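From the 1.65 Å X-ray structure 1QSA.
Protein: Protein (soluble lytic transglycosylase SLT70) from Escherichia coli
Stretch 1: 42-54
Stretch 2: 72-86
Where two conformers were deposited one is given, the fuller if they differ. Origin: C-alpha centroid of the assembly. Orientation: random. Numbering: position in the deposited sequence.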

# COMPACT_ATOMS: atom_id res chain seq x y z
N GLU A 42 -18.68 -12.01 24.08
CA GLU A 42 -19.79 -12.76 23.51
C GLU A 42 -19.37 -13.33 22.16
O GLU A 42 -19.70 -14.47 21.82
N TYR A 43 -18.64 -12.53 21.39
CA TYR A 43 -18.16 -12.96 20.08
C TYR A 43 -17.25 -14.17 20.25
O TYR A 43 -17.36 -15.14 19.50
N ARG A 44 -16.36 -14.11 21.23
CA ARG A 44 -15.43 -15.21 21.49
C ARG A 44 -16.22 -16.47 21.87
O ARG A 44 -15.92 -17.57 21.39
N GLN A 45 -17.23 -16.31 22.71
CA GLN A 45 -18.06 -17.44 23.13
C GLN A 45 -18.80 -18.08 21.95
O GLN A 45 -18.81 -19.30 21.78
N ILE A 46 -19.41 -17.24 21.11
CA ILE A 46 -20.15 -17.74 19.96
C ILE A 46 -19.24 -18.48 18.98
O ILE A 46 -19.54 -19.60 18.56
N THR A 47 -18.10 -17.87 18.66
CA THR A 47 -17.15 -18.47 17.72
C THR A 47 -16.41 -19.69 18.24
O THR A 47 -15.89 -20.47 17.44
N ASP A 48 -16.34 -19.83 19.56
CA ASP A 48 -15.69 -20.99 20.17
C ASP A 48 -16.40 -22.29 19.80
O ASP A 48 -15.79 -23.36 19.81
N ASP A 49 -17.69 -22.20 19.51
CA ASP A 49 -18.48 -23.38 19.17
C ASP A 49 -19.29 -23.07 17.91
O ASP A 49 -20.44 -23.49 17.81
N LEU A 50 -18.69 -22.37 16.95
CA LEU A 50 -19.41 -21.98 15.74
C LEU A 50 -20.04 -23.14 14.96
O LEU A 50 -21.12 -22.99 14.39
N MET A 51 -19.38 -24.30 14.98
CA MET A 51 -19.91 -25.45 14.24
C MET A 51 -21.23 -26.00 14.79
O MET A 51 -21.95 -26.71 14.09
N ASN A 52 -21.57 -25.63 16.02
CA ASN A 52 -22.80 -26.10 16.66
C ASN A 52 -23.79 -24.99 16.97
O ASN A 52 -24.81 -25.21 17.63
N GLN A 53 -23.50 -23.78 16.50
CA GLN A 53 -24.39 -22.66 16.77
C GLN A 53 -25.61 -22.57 15.86
O GLN A 53 -25.50 -22.73 14.64
N PRO A 54 -26.80 -22.38 16.45
CA PRO A 54 -27.98 -22.26 15.59
C PRO A 54 -27.95 -20.85 14.98
O PRO A 54 -27.46 -19.90 15.61
N ARG A 72 -19.76 -7.67 12.30
CA ARG A 72 -19.92 -7.48 10.87
C ARG A 72 -19.20 -8.57 10.08
O ARG A 72 -19.76 -9.10 9.11
N THR A 73 -18.02 -8.97 10.53
CA THR A 73 -17.28 -10.03 9.86
C THR A 73 -17.94 -11.39 10.13
O THR A 73 -17.84 -12.31 9.30
N LEU A 74 -18.61 -11.51 11.27
CA LEU A 74 -19.28 -12.77 11.63
C LEU A 74 -20.37 -13.16 10.62
O LEU A 74 -20.65 -14.36 10.43
N GLN A 75 -20.96 -12.17 9.96
CA GLN A 75 -22.01 -12.42 8.96
C GLN A 75 -21.45 -13.30 7.82
O GLN A 75 -22.03 -14.34 7.46
N SER A 76 -20.31 -12.88 7.25
CA SER A 76 -19.67 -13.66 6.20
C SER A 76 -19.08 -14.96 6.73
O SER A 76 -19.16 -15.99 6.06
N ARG A 77 -18.51 -14.94 7.95
CA ARG A 77 -17.94 -16.14 8.55
C ARG A 77 -19.01 -17.22 8.78
O ARG A 77 -18.80 -18.41 8.48
N PHE A 78 -20.20 -16.81 9.23
CA PHE A 78 -21.26 -17.78 9.48
C PHE A 78 -21.85 -18.29 8.17
O PHE A 78 -22.32 -19.42 8.09
N VAL A 79 -21.85 -17.44 7.14
CA VAL A 79 -22.33 -17.88 5.82
C VAL A 79 -21.43 -19.04 5.39
O VAL A 79 -21.91 -20.08 4.92
N ASN A 80 -20.13 -18.88 5.60
CA ASN A 80 -19.18 -19.94 5.24
C ASN A 80 -19.42 -21.20 6.10
O ASN A 80 -19.27 -22.33 5.61
N GLU A 81 -19.80 -21.03 7.36
CA GLU A 81 -20.09 -22.17 8.24
C GLU A 81 -21.33 -22.92 7.75
O GLU A 81 -21.33 -24.15 7.68
N LEU A 82 -22.37 -22.18 7.38
CA LEU A 82 -23.59 -22.80 6.87
C LEU A 82 -23.28 -23.54 5.56
O LEU A 82 -23.82 -24.61 5.31
N ALA A 83 -22.34 -23.00 4.77
CA ALA A 83 -21.95 -23.67 3.53
C ALA A 83 -21.23 -24.97 3.87
O ALA A 83 -21.45 -26.01 3.23
N ARG A 84 -20.41 -24.95 4.93
CA ARG A 84 -19.68 -26.15 5.36
C ARG A 84 -20.67 -27.25 5.77
O ARG A 84 -20.42 -28.43 5.52
N ARG A 85 -21.79 -26.86 6.39
CA ARG A 85 -22.83 -27.81 6.81
C ARG A 85 -23.70 -28.24 5.62
O ARG A 85 -24.57 -29.11 5.77
N GLU A 86 -23.49 -27.59 4.47
CA GLU A 86 -24.28 -27.82 3.26
C GLU A 86 -25.76 -27.45 3.49
O GLU A 86 -26.68 -27.99 2.87

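The contact is a mixed one between helix 72-84 with the residue just past it, Arg85, and the nearly parallel helix 42-48 together with the 3-10 segment and loop that follow it: a small apolar core centred on Leu50, Leu74 and Phe78, flanked by arginines that reach across to a tyrosine hydroxyl at one end and to backbone carbonyls at the other. The axes of helices 42-48 and 72-84 run 4° apart and come no closer than 12.2 Å, so side chains must fill the gap; together the stretches bury 664 Å². The chain after helix 42-48 draws closer, since the CA atoms of Tyr43 and Leu74 lie 8.5 Å apart but those of Met51 and Glu81 only 6.8 Å.

Leu50 loses the largest area, 94 Å². Its CA-to-CB bond points sideways, but chi1 t and chi2 p bring the branched end inward, placing CD1 4.2 Å from Leu74 CD1 and 3.8 Å from Phe78 CD1, while its CD2 lies 3.6 Å from Arg77 NE. Leu74 points toward the first stretch and adopts the same t, p rotamer; its CD2 is 4.5 Å from Ile46 CG2 and its CD1 is 4.0 Å from Thr47 CG2. Phe78, with chi1 t, likewise starts sideways and ends nearer. The carbonyl Gln53 O approaches its ring edge, 3.6 Å from Phe78 CZ.

Tyr43, chi1 t, extends its ring so that Leu74 CB meets the ring edge, 4.1 Å from Tyr43 CE1. Its hydroxyl reaches polar partners: Arg77 NH1 donates a weak hydrogen bond to Tyr43 OH (3.0 Å, 128°), and water 1 bridges the helices, 2.7 Å from Tyr43 OH and 2.8 Å from Thr73 OG1. Arg77 is fully extended, with chi1 to chi3 all t. This carries its guanidinium across to the first stretch, where Thr47 CG2 lies over one face, 3.4 Å from Arg77 NH1. Thr47 is rotamer p, and its OG1 donates to Tyr43 O at 2.8 Å within its own helix, while its methyl CG2 makes the closest approach to Leu74 and Arg77.

At the other end, Arg85 (m, t, t) gathers carbonyls from the 3-10 segment and the loop after it. Its NH2 and NH1 both donate to Gln53 O, at 2.9 Å (159°) and 3.2 Å (137°), and Arg85 NH2 gives a weak bond to Leu50 O at 3.0 Å (129°). The guanidinium is held in place by Glu81, whose OE2 accepts from Arg85 NE at 2.8 Å in a salt bridge. Glu81 (t, p) points toward the first stretch and also pairs with Arg84, OE1 accepting from Arg84 NE and OE2 from Arg84 NH2, both at 2.8 Å.

Met51 packs against the Glu81 and Arg84 part of this cluster. Its m, t, t chain sets CE over one face of the Arg84 guanidinium, 3.3 Å from Arg84 NE, and its CA lies 3.3 Å from Glu81 OE2. Water 2 completes the link, donating to Met51 O at 2.7 Å and accepting a weak bond from Arg84 NH2 at 3.2 Å.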

# COMPACT_ATOMS: atom_id res chain seq x y z
CB GLU A 42 -21.00 -11.85 23.29
CG GLU A 42 -21.66 -11.37 24.55
CD GLU A 42 -22.87 -10.52 24.26
OE1 GLU A 42 -22.70 -9.39 23.74
OE2 GLU A 42 -24.00 -10.97 24.54
CB TYR A 43 -17.41 -11.81 19.38
CG TYR A 43 -16.72 -12.23 18.09
CD1 TYR A 43 -17.43 -12.31 16.89
CD2 TYR A 43 -15.38 -12.60 18.09
CE1 TYR A 43 -16.80 -12.73 15.71
CE2 TYR A 43 -14.74 -13.03 16.92
CZ TYR A 43 -15.46 -13.09 15.74
OH TYR A 43 -14.82 -13.54 14.60
CB ARG A 44 -14.44 -14.83 22.60
CG ARG A 44 -13.31 -15.84 22.76
CD ARG A 44 -12.27 -15.38 23.79
NE ARG A 44 -11.26 -16.41 24.04
CZ ARG A 44 -10.11 -16.24 24.70
NH1 ARG A 44 -9.79 -15.06 25.23
NH2 ARG A 44 -9.30 -17.26 24.87
CB GLN A 45 -19.07 -16.95 24.16
CG GLN A 45 -19.94 -18.02 24.78
CD GLN A 45 -20.78 -17.44 25.90
OE1 GLN A 45 -21.76 -16.74 25.65
NE2 GLN A 45 -20.36 -17.66 27.14
CB ILE A 46 -20.88 -16.59 19.24
CG1 ILE A 46 -21.98 -16.04 20.15
CG2 ILE A 46 -21.48 -17.05 17.92
CD1 ILE A 46 -22.64 -14.78 19.61
CB THR A 47 -16.16 -17.44 17.14
OG1 THR A 47 -15.47 -16.75 18.19
CG2 THR A 47 -16.90 -16.45 16.27
CB ASP A 48 -15.72 -20.85 21.71
CG ASP A 48 -14.42 -20.28 22.27
OD1 ASP A 48 -13.56 -19.83 21.51
OD2 ASP A 48 -14.28 -20.30 23.51
CB ASP A 49 -19.41 -23.71 20.34
CG ASP A 49 -19.98 -25.13 20.28
OD1 ASP A 49 -19.31 -26.02 19.70
OD2 ASP A 49 -21.10 -25.35 20.81
CB LEU A 50 -18.53 -21.13 14.82
CG LEU A 50 -19.34 -20.23 13.87
CD1 LEU A 50 -20.15 -19.19 14.66
CD2 LEU A 50 -18.42 -19.56 12.84
CB MET A 51 -18.87 -26.57 14.16
CG MET A 51 -17.67 -26.24 13.29
SD MET A 51 -16.55 -27.66 13.15
CE MET A 51 -15.81 -27.34 11.57
CB ASN A 52 -22.44 -26.87 17.93
CG ASN A 52 -21.65 -28.13 17.63
OD1 ASN A 52 -22.06 -28.95 16.81
ND2 ASN A 52 -20.50 -28.27 18.26
CB GLN A 53 -23.63 -21.33 16.65
CG GLN A 53 -22.56 -21.12 17.67
CD GLN A 53 -23.10 -20.84 19.05
OE1 GLN A 53 -24.32 -20.70 19.24
NE2 GLN A 53 -22.20 -20.75 20.02
CB PRO A 54 -29.15 -22.44 16.57
CG PRO A 54 -28.59 -22.00 17.89
CD PRO A 54 -27.18 -22.53 17.87
CB ARG A 72 -19.46 -6.08 10.44
CG ARG A 72 -20.22 -4.96 11.17
CD ARG A 72 -19.74 -3.57 10.76
NE ARG A 72 -20.73 -2.83 9.98
CZ ARG A 72 -21.01 -3.04 8.69
NH1 ARG A 72 -20.37 -3.98 8.00
NH2 ARG A 72 -21.93 -2.30 8.09
CB THR A 73 -15.79 -10.07 10.26
OG1 THR A 73 -15.66 -10.31 11.66
CG2 THR A 73 -15.08 -8.77 9.88
CB LEU A 74 -19.87 -12.69 13.04
CG LEU A 74 -20.53 -13.97 13.60
CD1 LEU A 74 -19.54 -15.13 13.62
CD2 LEU A 74 -21.09 -13.71 15.00
CB GLN A 75 -22.51 -11.09 8.40
CG GLN A 75 -23.71 -11.21 7.48
CD GLN A 75 -24.96 -11.71 8.19
OE1 GLN A 75 -25.01 -11.79 9.42
NE2 GLN A 75 -25.96 -12.08 7.41
CB SER A 76 -18.59 -12.84 5.48
OG SER A 76 -19.16 -11.86 4.63
CB ARG A 77 -17.25 -15.80 9.87
CG ARG A 77 -16.61 -16.99 10.56
CD ARG A 77 -15.86 -16.55 11.82
NE ARG A 77 -15.35 -17.70 12.56
CZ ARG A 77 -14.57 -17.62 13.64
NH1 ARG A 77 -14.22 -16.43 14.13
NH2 ARG A 77 -14.16 -18.73 14.25
CB PHE A 78 -22.33 -17.24 10.41
CG PHE A 78 -23.18 -18.33 11.00
CD1 PHE A 78 -22.59 -19.35 11.75
CD2 PHE A 78 -24.56 -18.34 10.79
CE1 PHE A 78 -23.38 -20.38 12.29
CE2 PHE A 78 -25.35 -19.37 11.33
CZ PHE A 78 -24.75 -20.39 12.07
CB VAL A 79 -22.27 -16.74 4.79
CG1 VAL A 79 -22.22 -17.31 3.35
CG2 VAL A 79 -23.50 -15.87 4.92
CB ASN A 80 -17.74 -19.43 5.33
CG ASN A 80 -17.44 -18.35 4.30
OD1 ASN A 80 -18.11 -18.27 3.28
ND2 ASN A 80 -16.47 -17.49 4.58
CB GLU A 81 -20.27 -21.72 9.70
CG GLU A 81 -20.87 -22.78 10.66
CD GLU A 81 -20.12 -24.12 10.69
OE1 GLU A 81 -18.92 -24.18 10.33
OE2 GLU A 81 -20.75 -25.13 11.08
CB LEU A 82 -24.71 -21.77 6.70
CG LEU A 82 -25.23 -21.22 8.04
CD1 LEU A 82 -26.14 -20.04 7.78
CD2 LEU A 82 -25.95 -22.30 8.84
CB ALA A 83 -21.04 -22.75 2.69
CB ARG A 84 -18.76 -25.84 6.54
CG ARG A 84 -17.87 -27.00 6.94
CD ARG A 84 -17.25 -26.76 8.32
NE ARG A 84 -18.27 -26.77 9.38
CZ ARG A 84 -18.83 -27.86 9.89
NH1 ARG A 84 -18.46 -29.08 9.49
NH2 ARG A 84 -19.76 -27.76 10.83
CB ARG A 85 -23.79 -27.16 7.81
CG ARG A 85 -23.14 -26.65 9.08
CD ARG A 85 -24.19 -25.95 9.92
NE ARG A 85 -23.57 -25.25 11.04
CZ ARG A 85 -24.23 -24.62 12.00
NH1 ARG A 85 -25.55 -24.57 11.99
NH2 ARG A 85 -23.56 -24.01 12.97
CB GLU A 86 -24.13 -29.27 2.75
CG GLU A 86 -22.72 -29.58 2.28
CD GLU A 86 -22.56 -30.98 1.72
OE1 GLU A 86 -23.33 -31.34 0.81
OE2 GLU A 86 -21.67 -31.71 2.17
O HOH W 1 -15.91 -13.02 12.16
O HOH W 2 -22.20 -28.89 12.50